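Deoxyhypusine synthase, putative (PDB 7L9R) probably acts as an NAD-dependent deoxyhypusine synthase, which would transfer the aminobutyl group of spermidine to a lysine of the precursor of translation factor eIF5A. Local coordinates at residues 97-106 and 329-338; 108-116 and 341-349. All blocks are in the same frame, centred on the assembly; numbering follows the deposited sequence.

How the contacts relate
From the N terminus, the chain passes through helix 95-99 and helix 102-111 and runs on to Asp116, supplying the first halves of both contacts in turn. It then builds most of the parallel sheet before strand 322-327 delivers helix 330-339 and the tail after it, which supply the second halves in the same order. Contact 1 closes a loop of 222 residues and contact 2 one of 224; because their segments alternate, the two loops cross. Their centres lie about 15 Å apart, and packing of Phe334 CE2 on Leu109 CD1 joins them. Together they tie helix 102-111 to the last helix and C-terminal tail, and both reach the second subunit.

Contact 1: residues 97-106 and 329-338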
loop_
_atom_site.group_PDB
_atom_site.type_symbol
_atom_site.label_atom_id
_atom_site.label_comp_id
_atom_site.label_asym_id
_atom_site.label_seq_id
_atom_site.Cartn_x
_atom_site.Cartn_y
_atom_site.Cartn_z
ATOM N N MET B 97 12.154 1.368 14.383
ATOM C CA MET B 97 12.311 0.226 15.283
ATOM C C MET B 97 13.014 0.625 16.575
ATOM O O MET B 97 12.689 0.102 17.650
ATOM C CB MET B 97 13.091 -0.908 14.614
ATOM C CG MET B 97 12.978 -0.991 13.121
ATOM S SD MET B 97 11.813 -2.222 12.554
ATOM C CE MET B 97 10.263 -1.577 13.156
ATOM N N MET B 98 14.006 1.523 16.486
ATOM C CA MET B 98 14.713 1.966 17.685
ATOM C C MET B 98 13.777 2.670 18.655
ATOM O O MET B 98 13.996 2.635 19.876
ATOM C CB MET B 98 15.865 2.893 17.305
ATOM C CG MET B 98 17.190 2.196 17.074
ATOM S SD MET B 98 17.943 1.631 18.611
ATOM C CE MET B 98 19.671 1.659 18.152
ATOM N N THR B 99 12.734 3.321 18.133
ATOM C CA THR B 99 11.758 3.994 18.983
ATOM C C THR B 99 10.883 2.995 19.730
ATOM O O THR B 99 10.399 3.290 20.831
ATOM C CB THR B 99 10.909 4.943 18.136
ATOM O OG1 THR B 99 11.768 5.918 17.519
ATOM C CG2 THR B 99 9.875 5.655 18.986
ATOM N N SER B 100 10.671 1.814 19.159
ATOM C CA SER B 100 9.891 0.786 19.820
ATOM C C SER B 100 10.753 0.045 20.837
ATOM O O SER B 100 11.953 0.303 20.985
ATOM C CB SER B 100 9.335 -0.192 18.793
ATOM O OG SER B 100 10.331 -1.134 18.436
ATOM N N GLY B 101 10.143 -0.924 21.515
ATOM C CA GLY B 101 10.885 -1.767 22.434
ATOM C C GLY B 101 11.912 -2.661 21.774
ATOM O O GLY B 101 12.698 -3.296 22.486
ATOM N N LEU B 102 11.917 -2.735 20.438
ATOM C CA LEU B 102 12.935 -3.509 19.737
ATOM C C LEU B 102 14.340 -3.032 20.051
ATOM O O LEU B 102 15.294 -3.810 19.908
ATOM C CB LEU B 102 12.729 -3.438 18.229
ATOM C CG LEU B 102 11.662 -4.330 17.606
ATOM C CD1 LEU B 102 11.634 -4.081 16.096
ATOM C CD2 LEU B 102 11.936 -5.776 17.923
ATOM N N ARG B 103 14.487 -1.766 20.447
ATOM C CA ARG B 103 15.784 -1.235 20.852
ATOM C C ARG B 103 16.470 -2.143 21.865
ATOM O O ARG B 103 17.680 -2.383 21.783
ATOM C CB ARG B 103 15.597 0.167 21.430
ATOM C CG ARG B 103 16.866 0.841 21.877
ATOM C CD ARG B 103 17.013 0.775 23.366
ATOM N NE ARG B 103 18.038 1.688 23.844
ATOM C CZ ARG B 103 18.166 2.057 25.109
ATOM N NH1 ARG B 103 17.351 1.598 26.046
ATOM N NH2 ARG B 103 19.132 2.908 25.441
ATOM N N ASP B 104 15.707 -2.676 22.815
ATOM C CA ASP B 104 16.305 -3.504 23.850
ATOM C C ASP B 104 16.557 -4.923 23.363
ATOM O O ASP B 104 17.516 -5.569 23.808
ATOM C CB ASP B 104 15.412 -3.446 25.081
ATOM C CG ASP B 104 15.105 -2.006 25.473
ATOM O OD1 ASP B 104 16.054 -1.269 25.823
ATOM O OD2 ASP B 104 13.930 -1.596 25.396
ATOM N N THR B 105 15.759 -5.396 22.405
ATOM C CA THR B 105 16.109 -6.620 21.694
ATOM C C THR B 105 17.436 -6.456 20.959
ATOM O O THR B 105 18.315 -7.324 21.047
ATOM C CB THR B 105 14.982 -6.998 20.724
ATOM O OG1 THR B 105 13.753 -7.119 21.448
ATOM C CG2 THR B 105 15.282 -8.315 20.023
ATOM N N PHE B 106 17.613 -5.323 20.252
ATOM C CA PHE B 106 18.863 -5.074 19.532
ATOM C C PHE B 106 20.041 -4.994 20.495
ATOM O O PHE B 106 21.129 -5.507 20.202
ATOM C CB PHE B 106 18.770 -3.783 18.702
ATOM C CG PHE B 106 17.668 -3.788 17.662
ATOM C CD1 PHE B 106 17.207 -4.977 17.107
ATOM C CD2 PHE B 106 17.083 -2.595 17.250
ATOM C CE1 PHE B 106 16.180 -4.976 16.152
ATOM C CE2 PHE B 106 16.049 -2.581 16.297
ATOM C CZ PHE B 106 15.599 -3.772 15.746
ATOM N N GLU B 329 4.799 -6.852 10.906
ATOM C CA GLU B 329 5.411 -5.757 11.646
ATOM C C GLU B 329 6.465 -6.307 12.608
ATOM O O GLU B 329 6.167 -7.172 13.442
ATOM C CB GLU B 329 4.344 -4.945 12.387
ATOM C CG GLU B 329 4.834 -3.589 12.863
ATOM C CD GLU B 329 5.809 -3.724 14.030
ATOM O OE1 GLU B 329 5.471 -4.465 14.986
ATOM O OE2 GLU B 329 6.916 -3.130 13.981
ATOM N N ALA B 330 7.691 -5.784 12.494
ATOM C CA ALA B 330 8.844 -6.396 13.155
ATOM C C ALA B 330 8.733 -6.351 14.676
ATOM O O ALA B 330 9.106 -7.314 15.351
ATOM C CB ALA B 330 10.135 -5.714 12.705
ATOM N N SER B 331 8.242 -5.244 15.242
ATOM C CA SER B 331 8.202 -5.143 16.697
ATOM C C SER B 331 7.290 -6.189 17.321
ATOM O O SER B 331 7.422 -6.477 18.512
ATOM C CB SER B 331 7.756 -3.753 17.136
ATOM O OG SER B 331 6.362 -3.732 17.365
ATOM N N LEU B 332 6.392 -6.787 16.537
ATOM C CA LEU B 332 5.531 -7.853 17.027
ATOM C C LEU B 332 6.115 -9.236 16.752
ATOM O O LEU B 332 6.155 -10.083 17.650
ATOM C CB LEU B 332 4.140 -7.735 16.395
ATOM N N VAL B 333 6.580 -9.475 15.526
ATOM C CA VAL B 333 7.038 -10.811 15.157
ATOM C C VAL B 333 8.521 -11.028 15.447
ATOM O O VAL B 333 8.925 -12.157 15.746
ATOM C CB VAL B 333 6.736 -11.107 13.679
ATOM C CG1 VAL B 333 5.241 -11.052 13.425
ATOM C CG2 VAL B 333 7.487 -10.144 12.779
ATOM N N PHE B 334 9.350 -9.988 15.371
ATOM C CA PHE B 334 10.780 -10.216 15.554
ATOM C C PHE B 334 11.136 -10.709 16.953
ATOM O O PHE B 334 11.982 -11.616 17.050
ATOM C CB PHE B 334 11.597 -8.967 15.193
ATOM C CG PHE B 334 13.080 -9.226 15.113
ATOM C CD1 PHE B 334 13.585 -10.154 14.207
ATOM C CD2 PHE B 334 13.965 -8.560 15.948
ATOM C CE1 PHE B 334 14.951 -10.413 14.140
ATOM C CE2 PHE B 334 15.325 -8.810 15.885
ATOM C CZ PHE B 334 15.821 -9.738 14.979
ATOM N N PRO B 335 10.569 -10.182 18.051
ATOM C CA PRO B 335 10.880 -10.790 19.359
ATOM C C PRO B 335 10.487 -12.253 19.420
ATOM O O PRO B 335 11.205 -13.067 20.017
ATOM C CB PRO B 335 10.076 -9.935 20.348
ATOM C CG PRO B 335 9.906 -8.620 19.660
ATOM C CD PRO B 335 9.712 -8.990 18.204
ATOM N N LEU B 336 9.378 -12.615 18.772
ATOM C CA LEU B 336 8.996 -14.018 18.689
ATOM C C LEU B 336 10.044 -14.820 17.930
ATOM O O LEU B 336 10.389 -15.942 18.326
ATOM C CB LEU B 336 7.628 -14.145 18.020
ATOM C CG LEU B 336 6.486 -13.303 18.613
ATOM C CD1 LEU B 336 5.138 -13.671 17.971
ATOM C CD2 LEU B 336 6.412 -13.384 20.148
ATOM N N ILE B 337 10.560 -14.263 16.830
ATOM C CA ILE B 337 11.583 -14.955 16.054
ATOM C C ILE B 337 12.871 -15.084 16.859
ATOM O O ILE B 337 13.529 -16.129 16.837
ATOM C CB ILE B 337 11.810 -14.231 14.710
ATOM C CG1 ILE B 337 10.608 -14.446 13.784
ATOM C CG2 ILE B 337 13.099 -14.693 14.043
ATOM C CD1 ILE B 337 10.642 -13.599 12.515
ATOM N N VAL B 338 13.246 -14.026 17.582
ATOM C CA VAL B 338 14.441 -14.071 18.421
ATOM C C VAL B 338 14.340 -15.197 19.444
ATOM O O VAL B 338 15.308 -15.931 19.679
ATOM C CB VAL B 338 14.658 -12.703 19.096
ATOM C CG1 VAL B 338 15.654 -12.812 20.250
ATOM C CG2 VAL B 338 15.129 -11.677 18.068
#
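Leu102 places CG anti to its own carbonyl carbon (chi1 -80°) and keeps an extended chi2, which sends its two methyl groups into a hole formed by Ala330, Ser331, Phe334 and Pro335. This is a knob-into-hole contact: Leu102 CD1 rests on the backbone, 3.6 Å from Ser331 CA, while Leu102 CD2 lies 3.9 Å from Pro335 CG and meets the Phe334 ring at its edge. With CG anti to the backbone N, Phe334 turns its ring toward helix 102-111. Phe334 CE2 lies at the edge of the Phe106 ring, near its plane, 3.9 Å from Phe106 CE1. One turn further along, the side chains of Thr105 and Val338 pass in opposite directions, CG2 of Thr105 3.9 Å from CG2 of Val338. At the other end the bent chain of Met97 brings SD to 3.9 Å from Ala330 CB. No hydrogen bond crosses between the segments; several polar groups are held within their own. Ser100 OG donates to Met97 O and caps Leu102 N (3.0 Å, 160°). At the N-cap, OE2 of Glu329 accepts from Ser331 N at 2.8 Å and OE1 from Ser331 OG, which also bonds Ile49 N of the second subunit. The axes of 102-106 and 330-338 approach to 10.6 Å and cross at 31°, running in roughly the same direction. Leu268 of strand 262-268 touches Met97, Phe106, Ala330 and Phe334, placing all three helices against the parallel sheet.

Contact 2: residues 108-116 and 341-349; sequences YLVEHKCVD and TFAVTKRFD
Arg347 reaches from the C-terminal tail to the Schellman motif that ends helix 102-111, and its guanidinium grips Asp116 just beyond that motif. The helix end is defined by Cys114 N bonding to Leu109 O and Lys113 N to Val110 O, with Lys113 at positive phi as the C-prime residue. Its carbonyl oxygen, Lys113 O, accepts from Arg347 NH1 at 3.0 Å, 4° from the guanidinium plane. The salt bridge to Asp116 is end-on: NH1 of Arg347 meets OD1 of Asp116 at 3.0 Å from above the carboxylate plane, whereas Arg347 NH2 meets the syn lone pair of Asp116 OD2 at 2.6 Å. NH2 also reaches OD1 weakly, so both nitrogens meet that oxygen. The two flat groups are turned 46° against each other. Both ends have further partners, for Arg347 NH2 also donates to Cys87 O and Asp116 OD2 accepts from Ile89 N, which ties the pair to strand 87-93. An extended chain, with CG anti to the backbone N (chi1 -177°), carries the guanidinium to Lys113 O and Asp116. Alongside, the Leu109 side chain crosses that of Phe342 at about a right angle, CD2 of Leu109 3.5 Å from CG of Phe342, and Cys114 SG makes an oblique sulfur-aromatic contact with the ring. Leu65 of helix 51-66 also touches Phe342. The closest apolar approach between the segments is Cys114 CB to Phe342 CD1, 3.4 Å.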
loop_
_atom_site.group_PDB
_atom_site.type_symbol
_atom_site.label_atom_id
_atom_site.label_comp_id
_atom_site.label_asym_id
_atom_site.label_seq_id
_atom_site.Cartn_x
_atom_site.Cartn_y
_atom_site.Cartn_z
ATOM N N TYR B 108 20.370 -6.567 23.321
ATOM C CA TYR B 108 20.669 -7.952 23.669
ATOM C C TYR B 108 21.469 -8.644 22.566
ATOM O O TYR B 108 22.471 -9.316 22.843
ATOM C CB TYR B 108 19.358 -8.696 23.958
ATOM C CG TYR B 108 19.489 -10.197 24.075
ATOM C CD1 TYR B 108 19.818 -10.799 25.290
ATOM C CD2 TYR B 108 19.261 -11.018 22.974
ATOM C CE1 TYR B 108 19.935 -12.182 25.397
ATOM C CE2 TYR B 108 19.373 -12.386 23.065
ATOM C CZ TYR B 108 19.708 -12.966 24.278
ATOM O OH TYR B 108 19.812 -14.332 24.358
ATOM N N LEU B 109 21.043 -8.495 21.306
ATOM C CA LEU B 109 21.752 -9.158 20.213
ATOM C C LEU B 109 23.204 -8.699 20.120
ATOM O O LEU B 109 24.105 -9.513 19.874
ATOM C CB LEU B 109 21.032 -8.914 18.889
ATOM C CG LEU B 109 19.626 -9.501 18.805
ATOM C CD1 LEU B 109 18.999 -9.187 17.462
ATOM C CD2 LEU B 109 19.698 -10.993 19.030
ATOM N N VAL B 110 23.452 -7.401 20.305
ATOM C CA VAL B 110 24.826 -6.914 20.215
ATOM C C VAL B 110 25.597 -7.233 21.492
ATOM O O VAL B 110 26.789 -7.556 21.432
ATOM C CB VAL B 110 24.864 -5.406 19.878
ATOM C CG1 VAL B 110 24.058 -5.123 18.620
ATOM C CG2 VAL B 110 24.369 -4.551 21.036
ATOM N N GLU B 111 24.937 -7.172 22.653
ATOM C CA GLU B 111 25.594 -7.527 23.908
ATOM C C GLU B 111 26.173 -8.934 23.843
ATOM O O GLU B 111 27.264 -9.190 24.360
ATOM C CB GLU B 111 24.599 -7.407 25.067
ATOM C CG GLU B 111 25.048 -8.036 26.398
ATOM C CD GLU B 111 23.958 -7.969 27.476
ATOM O OE1 GLU B 111 22.928 -7.295 27.251
ATOM O OE2 GLU B 111 24.117 -8.595 28.549
ATOM N N HIS B 112 25.488 -9.847 23.156
ATOM C CA HIS B 112 25.897 -11.244 23.122
ATOM C C HIS B 112 26.565 -11.634 21.813
ATOM O O HIS B 112 26.710 -12.829 21.534
ATOM C CB HIS B 112 24.692 -12.140 23.409
ATOM C CG HIS B 112 24.188 -12.010 24.813
ATOM N ND1 HIS B 112 24.820 -12.602 25.886
ATOM C CD2 HIS B 112 23.141 -11.321 25.326
ATOM C CE1 HIS B 112 24.171 -12.301 26.998
ATOM N NE2 HIS B 112 23.150 -11.523 26.686
ATOM N N LYS B 113 27.000 -10.646 21.023
ATOM C CA LYS B 113 27.768 -10.881 19.801
ATOM C C LYS B 113 27.020 -11.787 18.828
ATOM O O LYS B 113 27.628 -12.567 18.090
ATOM C CB LYS B 113 29.148 -11.453 20.120
ATOM C CG LYS B 113 29.966 -10.579 21.041
ATOM C CD LYS B 113 31.374 -11.134 21.228
ATOM C CE LYS B 113 32.187 -10.259 22.172
ATOM N NZ LYS B 113 33.594 -10.730 22.316
ATOM N N CYS B 114 25.693 -11.644 18.799
ATOM C CA CYS B 114 24.861 -12.411 17.880
ATOM C C CYS B 114 24.959 -11.917 16.448
ATOM O O CYS B 114 24.620 -12.668 15.525
ATOM C CB CYS B 114 23.404 -12.356 18.331
ATOM S SG CYS B 114 23.113 -13.179 19.901
ATOM N N VAL B 115 25.378 -10.668 16.243
ATOM C CA VAL B 115 25.542 -10.099 14.915
ATOM C C VAL B 115 26.903 -9.423 14.837
ATOM O O VAL B 115 27.531 -9.112 15.849
ATOM C CB VAL B 115 24.415 -9.108 14.558
ATOM C CG1 VAL B 115 23.055 -9.771 14.725
ATOM C CG2 VAL B 115 24.511 -7.849 15.413
ATOM N N ASP B 116 27.362 -9.209 13.607
ATOM C CA ASP B 116 28.687 -8.659 13.356
ATOM C C ASP B 116 28.668 -7.214 12.886
ATOM O O ASP B 116 29.614 -6.473 13.165
ATOM C CB ASP B 116 29.410 -9.513 12.315
ATOM C CG ASP B 116 29.517 -10.969 12.746
ATOM O OD1 ASP B 116 29.985 -11.222 13.879
ATOM O OD2 ASP B 116 29.119 -11.858 11.963
ATOM N N THR B 341 15.371 -18.372 17.890
ATOM C CA THR B 341 16.653 -18.391 17.195
ATOM C C THR B 341 17.786 -17.889 18.084
ATOM O O THR B 341 18.465 -18.686 18.738
ATOM C CB THR B 341 16.587 -17.553 15.914
ATOM O OG1 THR B 341 16.147 -16.229 16.233
ATOM C CG2 THR B 341 15.629 -18.175 14.901
ATOM N N PHE B 342 18.007 -16.571 18.105
ATOM C CA PHE B 342 19.165 -16.021 18.808
ATOM C C PHE B 342 19.178 -16.376 20.289
ATOM O O PHE B 342 20.257 -16.492 20.884
ATOM C CB PHE B 342 19.213 -14.502 18.662
ATOM C CG PHE B 342 19.575 -14.031 17.291
ATOM C CD1 PHE B 342 20.875 -14.157 16.829
ATOM C CD2 PHE B 342 18.631 -13.420 16.477
ATOM C CE1 PHE B 342 21.227 -13.704 15.570
ATOM C CE2 PHE B 342 18.977 -12.964 15.213
ATOM C CZ PHE B 342 20.279 -13.108 14.759
ATOM N N ALA B 343 18.007 -16.539 20.904
ATOM C CA ALA B 343 17.944 -16.758 22.343
ATOM C C ALA B 343 18.146 -18.216 22.743
ATOM O O ALA B 343 18.359 -18.484 23.929
ATOM C CB ALA B 343 16.610 -16.246 22.890
ATOM N N VAL B 344 18.083 -19.156 21.799
ATOM C CA VAL B 344 18.264 -20.571 22.109
ATOM C C VAL B 344 19.375 -21.233 21.303
ATOM O O VAL B 344 19.903 -22.267 21.743
ATOM C CB VAL B 344 16.951 -21.364 21.927
ATOM C CG1 VAL B 344 15.993 -21.089 23.068
ATOM C CG2 VAL B 344 16.302 -20.993 20.584
ATOM N N THR B 345 19.758 -20.710 20.147
ATOM C CA THR B 345 20.707 -21.388 19.276
ATOM C C THR B 345 22.103 -20.843 19.547
ATOM O O THR B 345 22.325 -19.633 19.456
ATOM C CB THR B 345 20.339 -21.188 17.806
ATOM O OG1 THR B 345 19.036 -21.733 17.553
ATOM C CG2 THR B 345 21.351 -21.887 16.914
ATOM N N LYS B 346 23.035 -21.729 19.882
ATOM C CA LYS B 346 24.421 -21.319 20.072
ATOM C C LYS B 346 25.040 -20.953 18.727
ATOM O O LYS B 346 24.902 -21.695 17.749
ATOM C CB LYS B 346 25.220 -22.439 20.740
ATOM N N ARG B 347 25.718 -19.807 18.673
ATOM C CA ARG B 347 26.351 -19.363 17.437
ATOM C C ARG B 347 27.713 -20.025 17.278
ATOM O O ARG B 347 28.527 -20.028 18.209
ATOM C CB ARG B 347 26.501 -17.840 17.410
ATOM C CG ARG B 347 27.096 -17.339 16.108
ATOM C CD ARG B 347 27.198 -15.822 16.012
ATOM N NE ARG B 347 27.759 -15.458 14.716
ATOM C CZ ARG B 347 28.260 -14.271 14.402
ATOM N NH1 ARG B 347 28.262 -13.266 15.262
ATOM N NH2 ARG B 347 28.806 -14.100 13.203
ATOM N N PHE B 348 27.951 -20.601 16.101
ATOM C CA PHE B 348 29.237 -21.216 15.813
ATOM C C PHE B 348 30.348 -20.180 15.920
ATOM O O PHE B 348 30.224 -19.058 15.417
ATOM C CB PHE B 348 29.222 -21.846 14.420
ATOM C CG PHE B 348 30.470 -22.617 14.088
ATOM C CD1 PHE B 348 30.910 -23.639 14.917
ATOM C CD2 PHE B 348 31.194 -22.331 12.938
ATOM C CE1 PHE B 348 32.060 -24.360 14.610
ATOM C CE2 PHE B 348 32.339 -23.043 12.623
ATOM C CZ PHE B 348 32.776 -24.059 13.462
ATOM N N ASP B 349 31.442 -20.561 16.582
ATOM C CA ASP B 349 32.511 -19.603 16.830
ATOM C C ASP B 349 33.461 -19.449 15.651
ATOM O O ASP B 349 34.294 -18.537 15.667
ATOM C CB ASP B 349 33.297 -19.985 18.090
ATOM C CG ASP B 349 34.002 -21.322 17.968
ATOM O OD1 ASP B 349 33.849 -22.007 16.935
ATOM O OD2 ASP B 349 34.731 -21.684 18.915
#